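Local coordinates for endo-1,4-b-d-mannanase (Trichoderma reesei, PDB 1QNR), which hydrolyses internal beta-1,4-mannosidic linkages of mannan chains as a member of glycoside hydrolase family 5, at residues 25-30 against 304-309; 54-59 against 107-112; 39-44 against 308-313. All blocks are in the same frame, centred on the assembly; numbering follows the deposited sequence.

Contact 1: residues 25-30 against 304-309; sequences NCYWCS and MFWQWG
Tyr-27 and Trp-306 meet rim to rim, Tyr-27 CD2 lying 3.7 Å from Trp-306 CH2. Their planes are only 6° apart, yet neither ring covers the other's face. The same indole carries Asn-25, whose CB comes within 3.4 Å of Trp-306 CE3. A second apolar patch forms where Trp-28 CZ2 reaches the edge of the Trp-308 ring, 4.0 Å from CD1. The Cys-26 to Cys-29 disulfide backs this patch, with SG of Cys-26 over the centre of one Trp-28 face.

Further out the polar groups take over. Phe-305 O is gripped twice by Asn-25: the backbone N comes nearly along the C=O axis, while ND2 sits above the carbonyl plane at 3.1 Å from that O. In return Asn-25 O accepts from Trp-308 N at 2.9 Å. Trp-28 NE1 gives a longer bond to Trp-308 O (3.2 Å), which lies in the plane of the indole. Gln-307, preceded by a cis peptide bond, extends beyond CG (chi2 170°), and its OE1 takes a hydrogen bond from a water that also accepts from Tyr-27 N.

Asn-25 ends strand 21-25, which runs parallel to strand 300-309 in the barrel, so the contact joins the first barrel strand to the last. Strand 272-277 flanks it, with Glu-275 O receiving a bond from Asn-25 ND2, and Arg-54 NH1 holds Asn-25 OD1. Asp-321 binds Trp-306 NE1, while Thr-41 and Ile-45 of helix 35-47 pack on Trp-308.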
loop_
_atom_site.group_PDB
_atom_site.type_symbol
_atom_site.label_atom_id
_atom_site.label_comp_id
_atom_site.label_asym_id
_atom_site.label_seq_id
_atom_site.Cartn_x
_atom_site.Cartn_y
_atom_site.Cartn_z
ATOM N N ASN A 25 -2.883 -6.423 -4.213
ATOM C CA ASN A 25 -3.645 -5.346 -3.586
ATOM C C ASN A 25 -5.110 -5.730 -3.468
ATOM O O ASN A 25 -5.709 -6.270 -4.443
ATOM C CB ASN A 25 -3.602 -4.031 -4.459
ATOM C CG ASN A 25 -2.241 -3.379 -4.300
ATOM O OD1 ASN A 25 -1.967 -2.544 -3.406
ATOM N ND2 ASN A 25 -1.265 -3.722 -5.180
ATOM N N CYS A 26 -5.693 -5.546 -2.277
ATOM C CA CYS A 26 -7.129 -5.783 -2.022
ATOM C C CYS A 26 -7.662 -4.698 -1.122
ATOM O O CYS A 26 -7.934 -4.870 0.085
ATOM C CB CYS A 26 -7.321 -7.181 -1.407
ATOM S SG CYS A 26 -9.148 -7.566 -1.241
ATOM N N TYR A 27 -7.781 -3.449 -1.658
ATOM C CA TYR A 27 -8.151 -2.306 -0.806
ATOM C C TYR A 27 -9.465 -2.574 -0.097
ATOM O O TYR A 27 -9.633 -2.169 1.084
ATOM C CB TYR A 27 -8.182 -0.944 -1.575
ATOM C CG TYR A 27 -9.436 -0.725 -2.415
ATOM C CD1 TYR A 27 -10.595 -0.180 -1.810
ATOM C CD2 TYR A 27 -9.454 -1.040 -3.756
ATOM C CE1 TYR A 27 -11.754 -0.033 -2.597
ATOM C CE2 TYR A 27 -10.594 -0.877 -4.545
ATOM C CZ TYR A 27 -11.716 -0.355 -3.925
ATOM O OH TYR A 27 -12.890 -0.169 -4.704
ATOM N N TRP A 28 -10.356 -3.228 -0.842
ATOM C CA TRP A 28 -11.776 -3.346 -0.478
ATOM C C TRP A 28 -12.009 -4.453 0.547
ATOM O O TRP A 28 -13.082 -4.527 1.211
ATOM C CB TRP A 28 -12.580 -3.607 -1.788
ATOM C CG TRP A 28 -12.022 -4.692 -2.686
ATOM C CD1 TRP A 28 -11.242 -4.490 -3.799
ATOM C CD2 TRP A 28 -12.179 -6.149 -2.573
ATOM N NE1 TRP A 28 -10.874 -5.743 -4.355
ATOM C CE2 TRP A 28 -11.453 -6.753 -3.615
ATOM C CE3 TRP A 28 -12.872 -7.008 -1.660
ATOM C CZ2 TRP A 28 -11.406 -8.141 -3.875
ATOM C CZ3 TRP A 28 -12.774 -8.404 -1.884
ATOM C CH2 TRP A 28 -12.049 -8.929 -2.967
ATOM N N CYS A 29 -10.974 -5.274 0.802
ATOM C CA CYS A 29 -11.113 -6.327 1.809
ATOM C C CYS A 29 -11.437 -5.759 3.198
ATOM O O CYS A 29 -12.214 -6.284 4.026
ATOM C CB CYS A 29 -9.718 -7.086 1.854
ATOM S SG CYS A 29 -9.481 -8.425 0.552
ATOM N N SER A 30 -10.869 -4.536 3.471
ATOM C CA SER A 30 -11.096 -3.870 4.779
ATOM C C SER A 30 -12.520 -3.418 5.048
ATOM O O SER A 30 -12.803 -3.085 6.217
ATOM C CB SER A 30 -10.264 -2.505 4.806
ATOM O OG SER A 30 -8.895 -2.906 4.606
ATOM N N MET A 304 3.543 -6.702 -6.109
ATOM C CA MET A 304 2.086 -6.850 -5.794
ATOM C C MET A 304 1.298 -6.197 -6.894
ATOM O O MET A 304 1.244 -4.948 -7.037
ATOM C CB MET A 304 1.775 -6.144 -4.435
ATOM C CG MET A 304 2.722 -6.680 -3.337
ATOM S SD MET A 304 2.671 -5.845 -1.733
ATOM C CE MET A 304 1.075 -6.378 -1.216
ATOM N N PHE A 305 0.587 -6.988 -7.716
ATOM C CA PHE A 305 -0.226 -6.410 -8.785
ATOM C C PHE A 305 -1.447 -5.669 -8.226
ATOM O O PHE A 305 -1.972 -5.997 -7.136
ATOM C CB PHE A 305 -0.667 -7.478 -9.815
ATOM C CG PHE A 305 -1.558 -8.603 -9.286
ATOM C CD1 PHE A 305 -1.031 -9.715 -8.652
ATOM C CD2 PHE A 305 -2.949 -8.469 -9.352
ATOM C CE1 PHE A 305 -1.864 -10.761 -8.244
ATOM C CE2 PHE A 305 -3.782 -9.532 -8.891
ATOM C CZ PHE A 305 -3.237 -10.643 -8.300
ATOM N N TRP A 306 -1.910 -4.650 -9.002
ATOM C CA TRP A 306 -3.208 -4.011 -8.742
ATOM C C TRP A 306 -4.199 -4.561 -9.746
ATOM O O TRP A 306 -3.985 -4.321 -10.992
ATOM C CB TRP A 306 -3.082 -2.448 -8.861
ATOM C CG TRP A 306 -4.420 -1.799 -8.553
ATOM C CD1 TRP A 306 -5.475 -1.615 -9.413
ATOM C CD2 TRP A 306 -4.841 -1.226 -7.293
ATOM N NE1 TRP A 306 -6.527 -1.003 -8.761
ATOM C CE2 TRP A 306 -6.157 -0.728 -7.441
ATOM C CE3 TRP A 306 -4.197 -1.076 -6.046
ATOM C CZ2 TRP A 306 -6.875 -0.145 -6.421
ATOM C CZ3 TRP A 306 -4.897 -0.405 -5.012
ATOM C CH2 TRP A 306 -6.228 0.045 -5.176
ATOM N N GLN A 307 -5.217 -5.392 -9.419
ATOM C CA GLN A 307 -5.601 -5.716 -8.040
ATOM C C GLN A 307 -6.390 -7.038 -8.059
ATOM O O GLN A 307 -6.857 -7.510 -9.118
ATOM C CB GLN A 307 -6.535 -4.636 -7.451
ATOM C CG GLN A 307 -7.892 -4.450 -8.220
ATOM C CD GLN A 307 -8.884 -3.549 -7.467
ATOM O OE1 GLN A 307 -8.978 -3.468 -6.250
ATOM N NE2 GLN A 307 -9.749 -2.825 -8.254
ATOM N N TRP A 308 -6.542 -7.660 -6.854
ATOM C CA TRP A 308 -7.376 -8.860 -6.746
ATOM C C TRP A 308 -8.857 -8.596 -6.991
ATOM O O TRP A 308 -9.376 -7.581 -6.504
ATOM C CB TRP A 308 -7.208 -9.388 -5.265
ATOM C CG TRP A 308 -7.699 -10.813 -5.030
ATOM C CD1 TRP A 308 -8.900 -11.211 -4.560
ATOM C CD2 TRP A 308 -6.958 -11.990 -5.416
ATOM N NE1 TRP A 308 -8.940 -12.624 -4.524
ATOM C CE2 TRP A 308 -7.759 -13.114 -5.108
ATOM C CE3 TRP A 308 -5.652 -12.180 -5.947
ATOM C CZ2 TRP A 308 -7.335 -14.452 -5.305
ATOM C CZ3 TRP A 308 -5.233 -13.515 -6.149
ATOM C CH2 TRP A 308 -6.093 -14.632 -5.837
ATOM N N GLY A 309 -9.511 -9.515 -7.720
ATOM C CA GLY A 309 -10.998 -9.515 -7.820
ATOM C C GLY A 309 -11.504 -10.900 -7.376
ATOM O O GLY A 309 -10.802 -11.885 -7.618
HETATM O O HOH W 1 -6.865 -3.145 -4.423
HETATM O O HOH W 2 -12.364 -0.829 -7.386
#

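Contact 2: residues 54-59 against 107-112; sequences RVWGFN and IIPFVN
Arg-54 pairs with Ile-107 in parallel register, Val-55 N donating to Ile-107 O at 3.1 Å, before the chains continue side by side to a weak bond from Gly-57 N to Pro-109 O. Between these two bonds, Val-55 O faces the proline ring instead of an N-H, with Pro-109 CD 3.2 Å away. Gly-57 brings its bare CA to 3.5 Å from Ile-108 CG2, a close fit of backbone on methyl. On the same side as Ile-108, Val-55 points alongside it, CG2 against CG1.

Aromatic groups close the other side. Trp-56 CE3 and CZ3 both lie near Pro-109 CG, the nearer being CE3 at 3.7 Å. In Phe-58, CG sits between the backbone N and the carbonyl carbon (chi1 53°), which directs it to 107-112; there the ring lies over the backbone at Val-111 and Asn-112, with Asn-112 N above its centre, and Trp-56 CB covers the opposite face. The amide of Asn-112 crosses this ring obliquely, planes 34° apart, and its CB touches Phe-58 CZ at 3.6 Å.

Arg-54 stretches out from CG to NE, its CD passing 4.0 Å from Ile-107 CG2, and Trp-56 CZ3 covers part of one guanidinium face. The charge is met by salt bridges to Glu-165, Glu-275 and Glu-276, with Asn-168 binding NH2 and also Asn-112 OD1.

Strands 52-54 and 105-109, joined through helix 90-102, form a beta-alpha-beta crossover of the TIM barrel. An arginine among glutamates at the C-terminal strand ends is consistent with the active-site floor of family 5 glycosidases.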
loop_
_atom_site.group_PDB
_atom_site.type_symbol
_atom_site.label_atom_id
_atom_site.label_comp_id
_atom_site.label_asym_id
_atom_site.label_seq_id
_atom_site.Cartn_x
_atom_site.Cartn_y
_atom_site.Cartn_z
ATOM N N ARG A 54 -2.199 -6.004 0.427
ATOM C CA ARG A 54 -2.253 -4.550 0.793
ATOM C C ARG A 54 -3.720 -4.161 0.928
ATOM O O ARG A 54 -4.519 -4.358 -0.027
ATOM C CB ARG A 54 -1.441 -3.763 -0.236
ATOM C CG ARG A 54 -1.384 -2.241 0.130
ATOM C CD ARG A 54 -0.169 -1.634 -0.620
ATOM N NE ARG A 54 -0.133 -0.145 -0.536
ATOM C CZ ARG A 54 -0.689 0.677 -1.461
ATOM N NH1 ARG A 54 -1.400 0.175 -2.486
ATOM N NH2 ARG A 54 -0.453 1.989 -1.334
ATOM N N VAL A 55 -4.127 -3.635 2.102
ATOM C CA VAL A 55 -5.591 -3.301 2.390
ATOM C C VAL A 55 -5.644 -1.859 2.865
ATOM O O VAL A 55 -4.667 -1.373 3.499
ATOM C CB VAL A 55 -6.172 -4.300 3.434
ATOM C CG1 VAL A 55 -6.037 -5.752 2.925
ATOM C CG2 VAL A 55 -5.544 -4.169 4.832
ATOM N N TRP A 56 -6.789 -1.163 2.665
ATOM C CA TRP A 56 -6.837 0.247 3.216
ATOM C C TRP A 56 -6.971 0.238 4.737
ATOM O O TRP A 56 -7.808 -0.448 5.341
ATOM C CB TRP A 56 -8.003 1.034 2.595
ATOM C CG TRP A 56 -7.766 1.524 1.170
ATOM C CD1 TRP A 56 -8.744 2.198 0.474
ATOM C CD2 TRP A 56 -6.591 1.489 0.317
ATOM N NE1 TRP A 56 -8.226 2.625 -0.732
ATOM C CE2 TRP A 56 -6.932 2.184 -0.870
ATOM C CE3 TRP A 56 -5.293 0.912 0.448
ATOM C CZ2 TRP A 56 -6.026 2.396 -1.935
ATOM C CZ3 TRP A 56 -4.411 1.122 -0.658
ATOM C CH2 TRP A 56 -4.752 1.844 -1.861
ATOM N N GLY A 57 -6.195 1.121 5.405
ATOM C CA GLY A 57 -6.341 1.307 6.866
ATOM C C GLY A 57 -7.079 2.577 7.229
ATOM O O GLY A 57 -7.025 2.986 8.431
ATOM N N PHE A 58 -7.839 3.142 6.287
ATOM C CA PHE A 58 -8.582 4.370 6.439
ATOM C C PHE A 58 -9.954 4.264 5.765
ATOM O O PHE A 58 -10.164 3.473 4.844
ATOM C CB PHE A 58 -7.811 5.582 5.753
ATOM C CG PHE A 58 -7.429 5.320 4.287
ATOM C CD1 PHE A 58 -8.392 5.554 3.259
ATOM C CD2 PHE A 58 -6.185 4.828 3.938
ATOM C CE1 PHE A 58 -8.039 5.277 1.939
ATOM C CE2 PHE A 58 -5.818 4.576 2.602
ATOM C CZ PHE A 58 -6.765 4.801 1.603
ATOM N N ASN A 59 -10.868 5.124 6.299
ATOM C CA ASN A 59 -12.181 5.340 5.644
ATOM C C ASN A 59 -12.746 6.586 6.337
ATOM O O ASN A 59 -13.377 6.572 7.414
ATOM C CB ASN A 59 -13.095 4.075 5.809
ATOM C CG ASN A 59 -14.344 4.181 4.952
ATOM O OD1 ASN A 59 -14.885 5.274 4.765
ATOM N ND2 ASN A 59 -14.881 3.067 4.411
ATOM N N ILE A 107 0.042 -5.083 4.363
ATOM C CA ILE A 107 0.589 -3.697 4.304
ATOM C C ILE A 107 -0.616 -2.782 4.526
ATOM O O ILE A 107 -1.616 -2.918 3.788
ATOM C CB ILE A 107 1.321 -3.422 2.991
ATOM C CG1 ILE A 107 2.576 -4.309 2.924
ATOM C CG2 ILE A 107 1.682 -1.896 2.880
ATOM C CD1 ILE A 107 3.393 -4.212 1.601
ATOM N N ILE A 108 -0.533 -1.823 5.482
ATOM C CA ILE A 108 -1.693 -0.991 5.827
ATOM C C ILE A 108 -1.362 0.506 5.858
ATOM O O ILE A 108 -0.667 1.004 6.778
ATOM C CB ILE A 108 -2.249 -1.413 7.239
ATOM C CG1 ILE A 108 -2.597 -2.912 7.280
ATOM C CG2 ILE A 108 -3.498 -0.557 7.577
ATOM C CD1 ILE A 108 -3.182 -3.411 8.610
ATOM N N PRO A 109 -1.814 1.261 4.834
ATOM C CA PRO A 109 -1.635 2.729 4.816
ATOM C C PRO A 109 -2.702 3.438 5.645
ATOM O O PRO A 109 -3.866 3.016 5.727
ATOM C CB PRO A 109 -1.761 3.114 3.286
ATOM C CG PRO A 109 -2.697 2.018 2.780
ATOM C CD PRO A 109 -2.305 0.746 3.529
ATOM N N PHE A 110 -2.324 4.620 6.236
ATOM C CA PHE A 110 -3.172 5.364 7.165
ATOM C C PHE A 110 -4.038 6.473 6.581
ATOM O O PHE A 110 -4.988 6.866 7.285
ATOM C CB PHE A 110 -2.315 5.991 8.313
ATOM C CG PHE A 110 -1.448 5.019 9.083
ATOM C CD1 PHE A 110 -2.040 3.980 9.821
ATOM C CD2 PHE A 110 -0.062 5.173 9.093
ATOM C CE1 PHE A 110 -1.244 3.116 10.562
ATOM C CE2 PHE A 110 0.728 4.273 9.835
ATOM C CZ PHE A 110 0.147 3.252 10.582
ATOM N N VAL A 111 -3.728 6.950 5.380
ATOM C CA VAL A 111 -4.513 8.047 4.742
ATOM C C VAL A 111 -4.337 7.875 3.217
ATOM O O VAL A 111 -3.329 7.321 2.732
ATOM C CB VAL A 111 -4.026 9.444 5.212
ATOM C CG1 VAL A 111 -2.599 9.747 4.760
ATOM C CG2 VAL A 111 -5.006 10.567 4.815
ATOM N N ASN A 112 -5.302 8.415 2.467
ATOM C CA ASN A 112 -5.191 8.437 0.983
ATOM C C ASN A 112 -4.750 9.851 0.515
ATOM O O ASN A 112 -5.306 10.855 1.017
ATOM C CB ASN A 112 -6.570 8.154 0.371
ATOM C CG ASN A 112 -6.452 7.619 -1.073
ATOM O OD1 ASN A 112 -5.390 7.567 -1.698
ATOM N ND2 ASN A 112 -7.576 7.137 -1.611
#

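Contact 3: residues 39-44 against 308-313; sequences DSTFSH and WGDTFA
His-44 and Asp-310 meet at a slant, imidazole and carboxylate planes 33° apart, and are joined by a nearly straight hydrogen bond: His-44 ND1 to Asp-310 OD2 is 2.8 Å, with 165° at the hydrogen. The histidine uses the syn lone pair of OD2. Trp-308 NE1 reaches the same oxygen from its anti side at 2.9 Å, well out of the carboxylate plane, so OD2 is held by two ring N-H groups. Thr-311 N takes the anti lone pair of OD1, which fixes the rotation of the carboxylate. Ser-40 O, one helical turn back, lies over the centre of one imidazole face.

Thr-41 slides past Trp-308 in the opposite direction, its CG2 3.8 Å from NE1. With OG1 anti to the carbonyl carbon (chi1 -59°), the hydroxyl turns to the edge of Phe-312, 3.6 Å from CE1; Asp-37 O is its partner on the helix. One water donates to both Thr-41 OG1 and Thr-311 O and also meets Ser-40 OG; a second water bridges Ser-40 OG to Ala-313 N.

Tyr-327 stacks on His-44, and an N-linked sugar touches that histidine, so the outer side of the contact reaches the glycosylated surface. Behind it, Phe-42 turns from the contact to pack on helix 90-102. Gly-309 pairs with Val-325 and Tyr-327, tying strand 300-309 to strand 325-326 and the residue after it, while helix 35-47 packs at the C-terminal end of strand 300-309 through Thr-41 and His-44.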
loop_
_atom_site.group_PDB
_atom_site.type_symbol
_atom_site.label_atom_id
_atom_site.label_comp_id
_atom_site.label_asym_id
_atom_site.label_seq_id
_atom_site.Cartn_x
_atom_site.Cartn_y
_atom_site.Cartn_z
ATOM N N ASP A 39 -13.078 -14.520 4.667
ATOM C CA ASP A 39 -12.421 -15.839 4.751
ATOM C C ASP A 39 -12.329 -16.491 3.376
ATOM O O ASP A 39 -11.273 -17.051 3.026
ATOM C CB ASP A 39 -13.200 -16.737 5.730
ATOM C CG ASP A 39 -12.929 -16.221 7.188
ATOM O OD1 ASP A 39 -11.878 -15.708 7.603
ATOM O OD2 ASP A 39 -13.812 -16.372 7.952
ATOM N N SER A 40 -13.377 -16.358 2.499
ATOM C CA SER A 40 -13.214 -17.011 1.192
ATOM C C SER A 40 -12.158 -16.307 0.347
ATOM O O SER A 40 -11.366 -16.958 -0.344
ATOM C CB SER A 40 -14.561 -17.143 0.444
ATOM O OG SER A 40 -15.204 -15.893 0.247
ATOM N N THR A 41 -12.099 -14.983 0.399
ATOM C CA THR A 41 -11.118 -14.232 -0.395
ATOM C C THR A 41 -9.687 -14.556 0.077
ATOM O O THR A 41 -8.782 -14.840 -0.742
ATOM C CB THR A 41 -11.406 -12.723 -0.239
ATOM O OG1 THR A 41 -12.767 -12.454 -0.704
ATOM C CG2 THR A 41 -10.429 -11.874 -1.088
ATOM N N PHE A 42 -9.455 -14.537 1.413
ATOM C CA PHE A 42 -8.102 -14.867 1.912
ATOM C C PHE A 42 -7.773 -16.333 1.705
ATOM O O PHE A 42 -6.561 -16.660 1.472
ATOM C CB PHE A 42 -7.962 -14.413 3.382
ATOM C CG PHE A 42 -7.666 -12.950 3.553
ATOM C CD1 PHE A 42 -7.708 -12.003 2.526
ATOM C CD2 PHE A 42 -7.262 -12.514 4.822
ATOM C CE1 PHE A 42 -7.344 -10.644 2.737
ATOM C CE2 PHE A 42 -6.928 -11.195 5.035
ATOM C CZ PHE A 42 -6.968 -10.248 3.997
ATOM N N SER A 43 -8.753 -17.241 1.724
ATOM C CA SER A 43 -8.445 -18.647 1.371
ATOM C C SER A 43 -7.897 -18.729 -0.039
ATOM O O SER A 43 -6.890 -19.384 -0.365
ATOM C CB SER A 43 -9.720 -19.539 1.571
ATOM O OG SER A 43 -9.400 -20.918 1.202
ATOM N N HIS A 44 -8.487 -18.015 -1.018
ATOM C CA HIS A 44 -8.059 -18.042 -2.431
ATOM C C HIS A 44 -6.688 -17.403 -2.649
ATOM O O HIS A 44 -5.851 -17.908 -3.416
ATOM C CB HIS A 44 -9.114 -17.281 -3.268
ATOM C CG HIS A 44 -10.476 -17.881 -3.202
ATOM N ND1 HIS A 44 -11.573 -17.129 -3.572
ATOM C CD2 HIS A 44 -10.980 -19.109 -2.849
ATOM C CE1 HIS A 44 -12.701 -17.825 -3.415
ATOM N NE2 HIS A 44 -12.373 -19.043 -2.977
ATOM N N TRP A 308 -6.542 -7.660 -6.854
ATOM C CA TRP A 308 -7.376 -8.860 -6.746
ATOM C C TRP A 308 -8.857 -8.596 -6.991
ATOM O O TRP A 308 -9.376 -7.581 -6.504
ATOM C CB TRP A 308 -7.208 -9.388 -5.265
ATOM C CG TRP A 308 -7.699 -10.813 -5.030
ATOM C CD1 TRP A 308 -8.900 -11.211 -4.560
ATOM C CD2 TRP A 308 -6.958 -11.990 -5.416
ATOM N NE1 TRP A 308 -8.940 -12.624 -4.524
ATOM C CE2 TRP A 308 -7.759 -13.114 -5.108
ATOM C CE3 TRP A 308 -5.652 -12.180 -5.947
ATOM C CZ2 TRP A 308 -7.335 -14.452 -5.305
ATOM C CZ3 TRP A 308 -5.233 -13.515 -6.149
ATOM C CH2 TRP A 308 -6.093 -14.632 -5.837
ATOM N N GLY A 309 -9.511 -9.515 -7.720
ATOM C CA GLY A 309 -10.998 -9.515 -7.820
ATOM C C GLY A 309 -11.504 -10.900 -7.376
ATOM O O GLY A 309 -10.802 -11.885 -7.618
ATOM N N ASP A 310 -12.637 -10.872 -6.668
ATOM C CA ASP A 310 -13.166 -12.193 -6.235
ATOM C C ASP A 310 -14.690 -12.116 -6.144
ATOM O O ASP A 310 -15.318 -11.058 -6.400
ATOM C CB ASP A 310 -12.555 -12.561 -4.847
ATOM C CG ASP A 310 -12.281 -14.062 -4.739
ATOM O OD1 ASP A 310 -13.091 -14.911 -5.238
ATOM O OD2 ASP A 310 -11.241 -14.414 -4.096
ATOM N N THR A 311 -15.335 -13.251 -5.871
ATOM C CA THR A 311 -16.783 -13.326 -5.759
ATOM C C THR A 311 -17.178 -14.123 -4.532
ATOM O O THR A 311 -16.297 -14.848 -3.943
ATOM C CB THR A 311 -17.416 -13.984 -7.026
ATOM O OG1 THR A 311 -17.060 -15.381 -7.096
ATOM C CG2 THR A 311 -16.995 -13.264 -8.301
ATOM N N PHE A 312 -18.399 -13.953 -4.030
ATOM C CA PHE A 312 -18.773 -14.424 -2.689
ATOM C C PHE A 312 -19.859 -15.507 -2.740
ATOM O O PHE A 312 -20.494 -15.761 -3.771
ATOM C CB PHE A 312 -19.252 -13.194 -1.897
ATOM C CG PHE A 312 -18.260 -12.044 -1.917
ATOM C CD1 PHE A 312 -16.883 -12.267 -1.609
ATOM C CD2 PHE A 312 -18.678 -10.763 -2.219
ATOM C CE1 PHE A 312 -15.981 -11.188 -1.674
ATOM C CE2 PHE A 312 -17.752 -9.709 -2.222
ATOM C CZ PHE A 312 -16.384 -9.917 -2.003
ATOM N N ALA A 313 -20.084 -16.182 -1.582
ATOM C CA ALA A 313 -21.060 -17.281 -1.539
ATOM C C ALA A 313 -22.450 -16.912 -2.039
ATOM O O ALA A 313 -23.175 -17.828 -2.541
ATOM C CB ALA A 313 -21.159 -17.850 -0.103
HETATM O O HOH W 3 -14.189 -14.735 -2.010
HETATM O O HOH W 4 -18.023 -15.796 0.492
#

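Overall arrangement
Starting from the N terminus, the chain leaves strand 21-25 through 25-30, enters helix 35-47, and returns to the barrel in strand 52-54. Contact 2 closes the shortest loop, joining 54-59 to 107-112 after one helix. Contacts 1 and 3 close far longer loops and share Trp-308 and Gly-309; the two start at different points and end on overlapping stretches of strand 300-309 and the loop after it, while contact 2 falls inside both. Contacts 1 and 2 touch directly, with Cys-26 N against Arg-54 O, while Trp-28 packs on Thr-41 and Phe-312 of contact 3. Together they tie early and late barrel strands to each other and to the first helix.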